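Local coordinates for protein D-glycerate 3-kinase (Cryptococcus neoformans var. grubii serotype A, PDB 6CKG) that probably phosphorylates D-glycerate at its 3-position, using ATP as the phosphate donor, at residues Q123-A126 with K127-I131; W262-Q265 with Q266-M270; P293-E296 with L297-G301. All coordinates share one frame; numbering follows the deposited sequence. Where two conformers were deposited one is given.

All three contacts are local, each made within about two turns of helix, and they follow one another along the chain without touching. Interaction 1 closes helix 118-129, on the opposite side of the chain's centre from the other two; its centre lies about 34 Å from that of interaction 2 and about 28 Å from that of interaction 3. Interactions 2 and 3 belong to consecutive helices, 258-273 and 281-298, and their nearest atoms are about 8 Å apart. Two of the contacts meet the mixed sheet with its parallel core: interaction 1 packs on edge strand 79-83, and interaction 3 touches inner strand 48-53, whose following loop, in a P-loop kinase, would be expected to bind nucleotide phosphate.

Interaction 1: residues Q123-A126 with K127-I131; sequences QCLA and KLKSI
Leu125 and Lys129 meet one turn apart near the C-terminal end of an amphipathic alpha-helix, 118-129, which packs beside edge strand 79-83 of the main sheet of a P-loop kinase fold. Their side chains lean across each other at a slant, CG of Leu125 lying 4.1 Å from CD of Lys129. The leucine starts from a backbone bond that leads away from the following turn, but with CG trans to its own N (chi1 -164°) the branch swings beside the carbonyl carbon and down the helix toward the lysine. Lys129 does the reverse: its CG stands beside its own N, which lays the aliphatic chain along the carbonyl of Leu125, with CG 3.2 Å from Leu125 O. Bends farther along the chain then carry the ammonium group off the helix, where NZ is hydrogen-bonded to Gln244 O; Leu125 also touches Gln244, so both side chains pack toward the same loop.

Leu128 faces the protein interior. Its CG sits 3.4 Å from Cys124 O, and its side chain packs on Ala80 and Met82 of strand 79-83 and on Val170. Cys124, one turn earlier, is likewise buried, against Leu149 and Pro150 of the two-stranded sheet and Phe87. On the solvent side Lys127 places CB 3.3 Å from Gln123 O before its chain leads away.

Beneath the side chains runs regular i to i+4 bonding. Leu128 N gives the straightest bond, 168° at the hydrogen, to Cys124 O, while the last of the series, from Ser130 N to Ala126 O, is more bent, at 138°. That last bond marks the end of the helix, for Ser130 is the first residue to leave helical backbone angles, yet its N still reaches Ala126 O at 3.1 Å.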
loop_
_atom_site.group_PDB
_atom_site.type_symbol
_atom_site.label_atom_id
_atom_site.label_comp_id
_atom_site.label_asym_id
_atom_site.label_seq_id
_atom_site.Cartn_x
_atom_site.Cartn_y
_atom_site.Cartn_z
ATOM N N GLN A 123 -7.212 13.102 6.157
ATOM C CA GLN A 123 -8.034 14.164 5.583
ATOM C C GLN A 123 -8.565 13.766 4.208
ATOM O O GLN A 123 -9.746 13.968 3.906
ATOM C CB GLN A 123 -7.238 15.485 5.503
ATOM C CG GLN A 123 -8.026 16.654 4.892
ATOM C CD GLN A 123 -7.199 17.942 4.714
ATOM O OE1 GLN A 123 -6.016 17.902 4.373
ATOM N NE2 GLN A 123 -7.836 19.086 4.948
ATOM N N CYS A 124 -7.707 13.201 3.355
ATOM C CA CYS A 124 -8.147 12.892 1.996
ATOM C C CYS A 124 -9.139 11.740 1.981
ATOM O O CYS A 124 -10.135 11.782 1.253
ATOM C CB CYS A 124 -6.944 12.577 1.111
ATOM S SG CYS A 124 -6.034 14.119 0.693
ATOM N N LEU A 125 -8.903 10.711 2.792
ATOM C CA LEU A 125 -9.835 9.591 2.799
ATOM C C LEU A 125 -11.182 10.007 3.375
ATOM O O LEU A 125 -12.229 9.606 2.861
ATOM C CB LEU A 125 -9.233 8.414 3.570
ATOM C CG LEU A 125 -9.904 7.050 3.345
ATOM C CD1 LEU A 125 -10.427 6.896 1.910
ATOM C CD2 LEU A 125 -8.899 5.957 3.650
ATOM N N ALA A 126 -11.184 10.835 4.421
ATOM C CA ALA A 126 -12.459 11.324 4.940
ATOM C C ALA A 126 -13.171 12.202 3.915
ATOM O O ALA A 126 -14.400 12.133 3.770
ATOM C CB ALA A 126 -12.247 12.082 6.249
ATOM N N LYS A 127 -12.414 13.016 3.179
ATOM C CA LYS A 127 -13.013 13.838 2.131
ATOM C C LYS A 127 -13.660 12.968 1.060
ATOM O O LYS A 127 -14.796 13.222 0.643
ATOM C CB LYS A 127 -11.954 14.757 1.518
ATOM C CG LYS A 127 -12.521 15.893 0.649
ATOM C CD LYS A 127 -13.284 16.910 1.483
ATOM C CE LYS A 127 -13.687 18.136 0.668
ATOM N NZ LYS A 127 -12.515 18.999 0.351
ATOM N N LEU A 128 -12.940 11.949 0.578
ATOM C CA LEU A 128 -13.527 11.068 -0.429
ATOM C C LEU A 128 -14.760 10.359 0.111
ATOM O O LEU A 128 -15.753 10.190 -0.608
ATOM C CB LEU A 128 -12.498 10.051 -0.922
ATOM C CG LEU A 128 -11.346 10.625 -1.754
ATOM C CD1 LEU A 128 -10.205 9.606 -1.948
ATOM C CD2 LEU A 128 -11.841 11.145 -3.094
ATOM N N LYS A 129 -14.734 9.965 1.387
ATOM C CA LYS A 129 -15.840 9.188 1.940
ATOM C C LYS A 129 -17.105 10.021 2.137
ATOM O O LYS A 129 -18.194 9.451 2.199
ATOM C CB LYS A 129 -15.407 8.523 3.247
ATOM C CG LYS A 129 -14.454 7.344 3.026
ATOM C CD LYS A 129 -13.897 6.791 4.330
ATOM C CE LYS A 129 -14.907 5.942 5.078
ATOM N NZ LYS A 129 -14.786 4.492 4.740
ATOM N N SER A 130 -16.992 11.345 2.222
ATOM C CA SER A 130 -18.142 12.235 2.292
ATOM C C SER A 130 -18.486 12.850 0.941
ATOM O O SER A 130 -19.364 13.720 0.869
ATOM C CB SER A 130 -17.888 13.347 3.312
ATOM O OG SER A 130 -16.906 14.255 2.840
ATOM N N ILE A 131 -17.822 12.422 -0.135
ATOM C CA ILE A 131 -17.965 13.135 -1.406
ATOM C C ILE A 131 -19.339 12.940 -2.059
ATOM O O ILE A 131 -19.716 13.730 -2.936
ATOM C CB ILE A 131 -16.821 12.715 -2.353
ATOM C CG1 ILE A 131 -16.527 13.812 -3.378
ATOM C CG2 ILE A 131 -17.137 11.382 -3.045
ATOM C CD1 ILE A 131 -15.170 13.644 -4.034
#

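Interaction 2: residues W262-Q265 with Q266-M270; sequences WRLQ and QEHNM
Arg263 and Glu267, four residues apart on helix 258-273, form an intrahelical salt bridge in which two nitrogens converge on a single oxygen. Arg263 NH1 lies 2.8 Å from Glu267 OE1 in a nearly straight bond, and NH2 reaches the same OE1 at 3.3 Å with a more bent one. The oxygen sits in the guanidinium plane, whereas both nitrogens approach it from one face of the carboxylate, whose plane is turned 39° from the guanidinium. Arg263 can fold back this way because its chain bends at chi2 (56°). The other carboxylate oxygen, OE2, is held by Met279 N, so the acid ties the helix to the loop before helix 281-298.

Stacking supplies the second kind of contact. The amide of Gln266 lies flat over one face of the guanidinium, the planes 2° apart and NE2 3.7 Å from CZ. An extended chain beyond CG brings the amide to this height, and the stack on one face and the acid at the edge together fix the rotation of the guanidinium.

Backbone hydrogen bonds join successive turns. The one from Asn269 N to Gln265 O is short, at 2.7 Å, and the Asn269 side chain folds back over that carbonyl. The ring of His268 keeps its edge toward Leu264 O, while its NE2 bonds Asp281 OD1.

Trp262 NE1 bonds Ile320 O, anchoring the start of the segment to the loop after strand 313-318. An i to i+4 Arg-Glu pair of this kind is a classic intrahelical salt bridge, here with its acid buried where helix 258-273 meets helix 281-298.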
loop_
_atom_site.group_PDB
_atom_site.type_symbol
_atom_site.label_atom_id
_atom_site.label_comp_id
_atom_site.label_asym_id
_atom_site.label_seq_id
_atom_site.Cartn_x
_atom_site.Cartn_y
_atom_site.Cartn_z
ATOM N N TRP A 262 11.314 -9.453 -8.977
ATOM C CA TRP A 262 10.416 -8.536 -9.675
ATOM C C TRP A 262 10.971 -7.115 -9.694
ATOM O O TRP A 262 10.943 -6.439 -10.728
ATOM C CB TRP A 262 9.041 -8.555 -9.012
ATOM C CG TRP A 262 8.256 -9.802 -9.249
ATOM C CD1 TRP A 262 8.394 -10.680 -10.283
ATOM C CD2 TRP A 262 7.198 -10.311 -8.424
ATOM N NE1 TRP A 262 7.484 -11.707 -10.154
ATOM C CE2 TRP A 262 6.737 -11.499 -9.022
ATOM C CE3 TRP A 262 6.594 -9.870 -7.243
ATOM C CZ2 TRP A 262 5.703 -12.260 -8.475
ATOM C CZ3 TRP A 262 5.569 -10.627 -6.699
ATOM C CH2 TRP A 262 5.138 -11.814 -7.315
ATOM N N ARG A 263 11.472 -6.635 -8.552
ATOM C CA ARG A 263 11.959 -5.260 -8.505
ATOM C C ARG A 263 13.195 -5.077 -9.375
ATOM O O ARG A 263 13.406 -3.992 -9.929
ATOM C CB ARG A 263 12.247 -4.847 -7.063
ATOM C CG ARG A 263 12.519 -3.353 -6.892
ATOM C CD ARG A 263 11.368 -2.508 -7.428
ATOM N NE ARG A 263 11.628 -1.075 -7.322
ATOM C CZ ARG A 263 12.346 -0.380 -8.198
ATOM N NH1 ARG A 263 12.884 -0.990 -9.247
ATOM N NH2 ARG A 263 12.534 0.925 -8.030
ATOM N N LEU A 264 14.020 -6.120 -9.512
ATOM C CA LEU A 264 15.128 -6.071 -10.463
ATOM C C LEU A 264 14.618 -6.014 -11.900
ATOM O O LEU A 264 15.103 -5.212 -12.708
ATOM C CB LEU A 264 16.050 -7.276 -10.272
ATOM C CG LEU A 264 17.247 -7.046 -9.352
ATOM C CD1 LEU A 264 18.102 -8.301 -9.258
ATOM C CD2 LEU A 264 18.073 -5.873 -9.853
ATOM N N GLN A 265 13.658 -6.876 -12.246
ATOM C CA GLN A 265 13.045 -6.813 -13.574
ATOM C C GLN A 265 12.509 -5.421 -13.862
ATOM O O GLN A 265 12.718 -4.871 -14.952
ATOM C CB GLN A 265 11.900 -7.819 -13.697
ATOM C CG GLN A 265 12.257 -9.284 -13.545
ATOM C CD GLN A 265 11.048 -10.166 -13.804
ATOM O OE1 GLN A 265 10.084 -9.727 -14.434
ATOM N NE2 GLN A 265 11.085 -11.404 -13.316
ATOM N N GLN A 266 11.783 -4.851 -12.893
ATOM C CA GLN A 266 11.208 -3.522 -13.068
ATOM C C GLN A 266 12.289 -2.491 -13.373
ATOM O O GLN A 266 12.141 -1.677 -14.292
ATOM C CB GLN A 266 10.422 -3.112 -11.820
ATOM C CG GLN A 266 9.953 -1.649 -11.863
ATOM C CD GLN A 266 9.233 -1.194 -10.599
ATOM O OE1 GLN A 266 8.622 -1.998 -9.887
ATOM N NE2 GLN A 266 9.301 0.108 -10.318
ATOM N N GLU A 267 13.386 -2.509 -12.612
ATOM C CA GLU A 267 14.427 -1.511 -12.838
ATOM C C GLU A 267 15.101 -1.722 -14.190
ATOM O O GLU A 267 15.413 -0.752 -14.893
ATOM C CB GLU A 267 15.448 -1.540 -11.699
ATOM C CG GLU A 267 16.366 -0.302 -11.628
ATOM C CD GLU A 267 15.672 0.944 -11.053
ATOM O OE1 GLU A 267 14.477 0.866 -10.695
ATOM O OE2 GLU A 267 16.326 2.007 -10.958
ATOM N N HIS A 268 15.319 -2.981 -14.586
ATOM C CA HIS A 268 15.890 -3.230 -15.905
ATOM C C HIS A 268 14.926 -2.821 -17.018
ATOM O O HIS A 268 15.346 -2.225 -18.017
ATOM C CB HIS A 268 16.304 -4.697 -16.034
ATOM C CG HIS A 268 17.690 -4.975 -15.518
ATOM N ND1 HIS A 268 18.760 -5.225 -16.353
ATOM C CD2 HIS A 268 18.182 -5.016 -14.256
ATOM C CE1 HIS A 268 19.849 -5.417 -15.627
ATOM N NE2 HIS A 268 19.526 -5.295 -14.352
ATOM N N ASN A 269 13.632 -3.123 -16.860
ATOM C CA ASN A 269 12.643 -2.686 -17.850
ATOM C C ASN A 269 12.605 -1.165 -17.967
ATOM O O ASN A 269 12.571 -0.620 -19.078
ATOM C CB ASN A 269 11.250 -3.211 -17.494
ATOM C CG ASN A 269 11.100 -4.706 -17.727
ATOM O OD1 ASN A 269 11.911 -5.329 -18.413
ATOM N ND2 ASN A 269 10.050 -5.287 -17.161
ATOM N N MET A 270 12.601 -0.458 -16.832
ATOM C CA MET A 270 12.569 1.001 -16.881
ATOM C C MET A 270 13.824 1.551 -17.546
ATOM O O MET A 270 13.748 2.432 -18.408
ATOM C CB MET A 270 12.410 1.581 -15.476
ATOM C CG MET A 270 12.400 3.107 -15.458
ATOM S SD MET A 270 12.738 3.818 -13.836
ATOM C CE MET A 270 14.419 3.254 -13.556
#

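Interaction 3: residues P293-E296 with L297-G301; sequences PSYE and LFQDG
Tyr295 and Gln299 are brought together by contrasting first torsions: the tyrosine CG stands beside its own N (chi1 -71°), whereas the glutamine CG is trans to its N (chi1 -171°) and its chain runs on extended. Gln299 OE1 consequently meets the edge of the tyrosine ring in its plane, 3.6 Å from CD1, with ring and amide planes 72° apart. Gln299 CB also packs at 3.2 Å from Tyr295 O, while the backbone bond from Gln299 N to that oxygen is long and weak. The bond from Phe298 N to Ser294 O remains firm at 2.9 Å. Beside it, the Phe298 ring lies against Ser294, with CE2 3.9 Å from OG, and Leu297 CG rests 3.4 Å from Pro293 O. A water lies between Glu296 O and Asp300 N, and accepts from the latter.

Toward the sheet, Tyr295 and Gln299 touch Gln53 of strand 48-53, and Tyr295 OH bonds Gln56 OE1. The carboxylate of Glu296 is hydrogen-bonded through OE2 to Thr219 OG1 and through OE1 to Ile220 N, while Phe298 packs on Ile231, Asn232 and Leu235 of helix 225-236, so this helix end lies between that helix and the central strand.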
loop_
_atom_site.group_PDB
_atom_site.type_symbol
_atom_site.label_atom_id
_atom_site.label_comp_id
_atom_site.label_asym_id
_atom_site.label_seq_id
_atom_site.Cartn_x
_atom_site.Cartn_y
_atom_site.Cartn_z
ATOM N N PRO A 293 11.922 -6.144 5.793
ATOM C CA PRO A 293 11.557 -6.364 7.205
ATOM C C PRO A 293 10.097 -6.068 7.487
ATOM O O PRO A 293 9.494 -6.725 8.345
ATOM C CB PRO A 293 12.478 -5.406 7.977
ATOM C CG PRO A 293 13.521 -4.990 7.029
ATOM C CD PRO A 293 12.990 -5.137 5.653
ATOM N N SER A 294 9.502 -5.114 6.763
ATOM C CA SER A 294 8.093 -4.815 6.976
ATOM C C SER A 294 7.205 -5.949 6.482
ATOM O O SER A 294 6.198 -6.263 7.124
ATOM C CB SER A 294 7.714 -3.499 6.285
ATOM O OG SER A 294 8.169 -2.385 7.044
ATOM N N TYR A 295 7.531 -6.532 5.319
ATOM C CA TYR A 295 6.825 -7.725 4.859
ATOM C C TYR A 295 6.945 -8.853 5.874
ATOM O O TYR A 295 5.953 -9.515 6.201
ATOM C CB TYR A 295 7.372 -8.187 3.504
ATOM C CG TYR A 295 7.038 -7.299 2.317
ATOM C CD1 TYR A 295 5.817 -7.405 1.660
ATOM C CD2 TYR A 295 7.965 -6.392 1.826
ATOM C CE1 TYR A 295 5.516 -6.602 0.557
ATOM C CE2 TYR A 295 7.672 -5.585 0.726
ATOM C CZ TYR A 295 6.453 -5.693 0.102
ATOM O OH TYR A 295 6.180 -4.897 -0.990
ATOM N N GLU A 296 8.164 -9.091 6.373
ATOM C CA GLU A 296 8.398 -10.205 7.292
ATOM C C GLU A 296 7.606 -10.044 8.587
ATOM O O GLU A 296 7.017 -11.010 9.086
ATOM C CB GLU A 296 9.893 -10.329 7.594
ATOM C CG GLU A 296 10.736 -10.717 6.380
ATOM C CD GLU A 296 12.229 -10.707 6.661
ATOM O OE1 GLU A 296 12.616 -10.665 7.842
ATOM O OE2 GLU A 296 13.020 -10.766 5.698
ATOM N N LEU A 297 7.577 -8.832 9.146
ATOM C CA LEU A 297 6.998 -8.604 10.466
ATOM C C LEU A 297 5.501 -8.308 10.454
ATOM O O LEU A 297 4.794 -8.701 11.388
ATOM C CB LEU A 297 7.702 -7.435 11.150
ATOM C CG LEU A 297 9.154 -7.661 11.566
ATOM C CD1 LEU A 297 9.664 -6.400 12.223
ATOM C CD2 LEU A 297 9.248 -8.843 12.520
ATOM N N PHE A 298 5.006 -7.575 9.457
ATOM C CA PHE A 298 3.709 -6.914 9.569
ATOM C C PHE A 298 2.676 -7.362 8.544
ATOM O O PHE A 298 1.506 -6.978 8.663
ATOM C CB PHE A 298 3.867 -5.388 9.425
ATOM C CG PHE A 298 4.920 -4.789 10.304
ATOM C CD1 PHE A 298 4.978 -5.085 11.662
ATOM C CD2 PHE A 298 5.856 -3.922 9.767
ATOM C CE1 PHE A 298 5.954 -4.509 12.468
ATOM C CE2 PHE A 298 6.820 -3.360 10.552
ATOM C CZ PHE A 298 6.878 -3.663 11.909
ATOM N N GLN A 299 3.078 -8.106 7.522
ATOM C CA GLN A 299 2.153 -8.445 6.446
ATOM C C GLN A 299 0.982 -9.286 6.943
ATOM O O GLN A 299 -0.111 -9.217 6.373
ATOM C CB GLN A 299 2.914 -9.187 5.350
ATOM C CG GLN A 299 2.167 -9.421 4.070
ATOM C CD GLN A 299 3.050 -10.074 3.037
ATOM O OE1 GLN A 299 3.032 -9.699 1.862
ATOM N NE2 GLN A 299 3.847 -11.045 3.470
ATOM N N ASP A 300 1.174 -10.081 8.002
ATOM C CA ASP A 300 0.089 -10.950 8.442
ATOM C C ASP A 300 -1.058 -10.176 9.072
ATOM O O ASP A 300 -2.173 -10.708 9.144
ATOM C CB ASP A 300 0.598 -12.009 9.428
ATOM C CG ASP A 300 1.612 -12.939 8.801
ATOM O OD1 ASP A 300 1.344 -13.458 7.695
ATOM O OD2 ASP A 300 2.691 -13.127 9.400
ATOM N N GLY A 301 -0.824 -8.931 9.490
ATOM C CA GLY A 301 -1.894 -8.103 10.027
ATOM C C GLY A 301 -3.019 -7.821 9.042
ATOM O O GLY A 301 -4.087 -7.346 9.449
HETATM O O HOH W 1 4.186 -11.081 8.587
#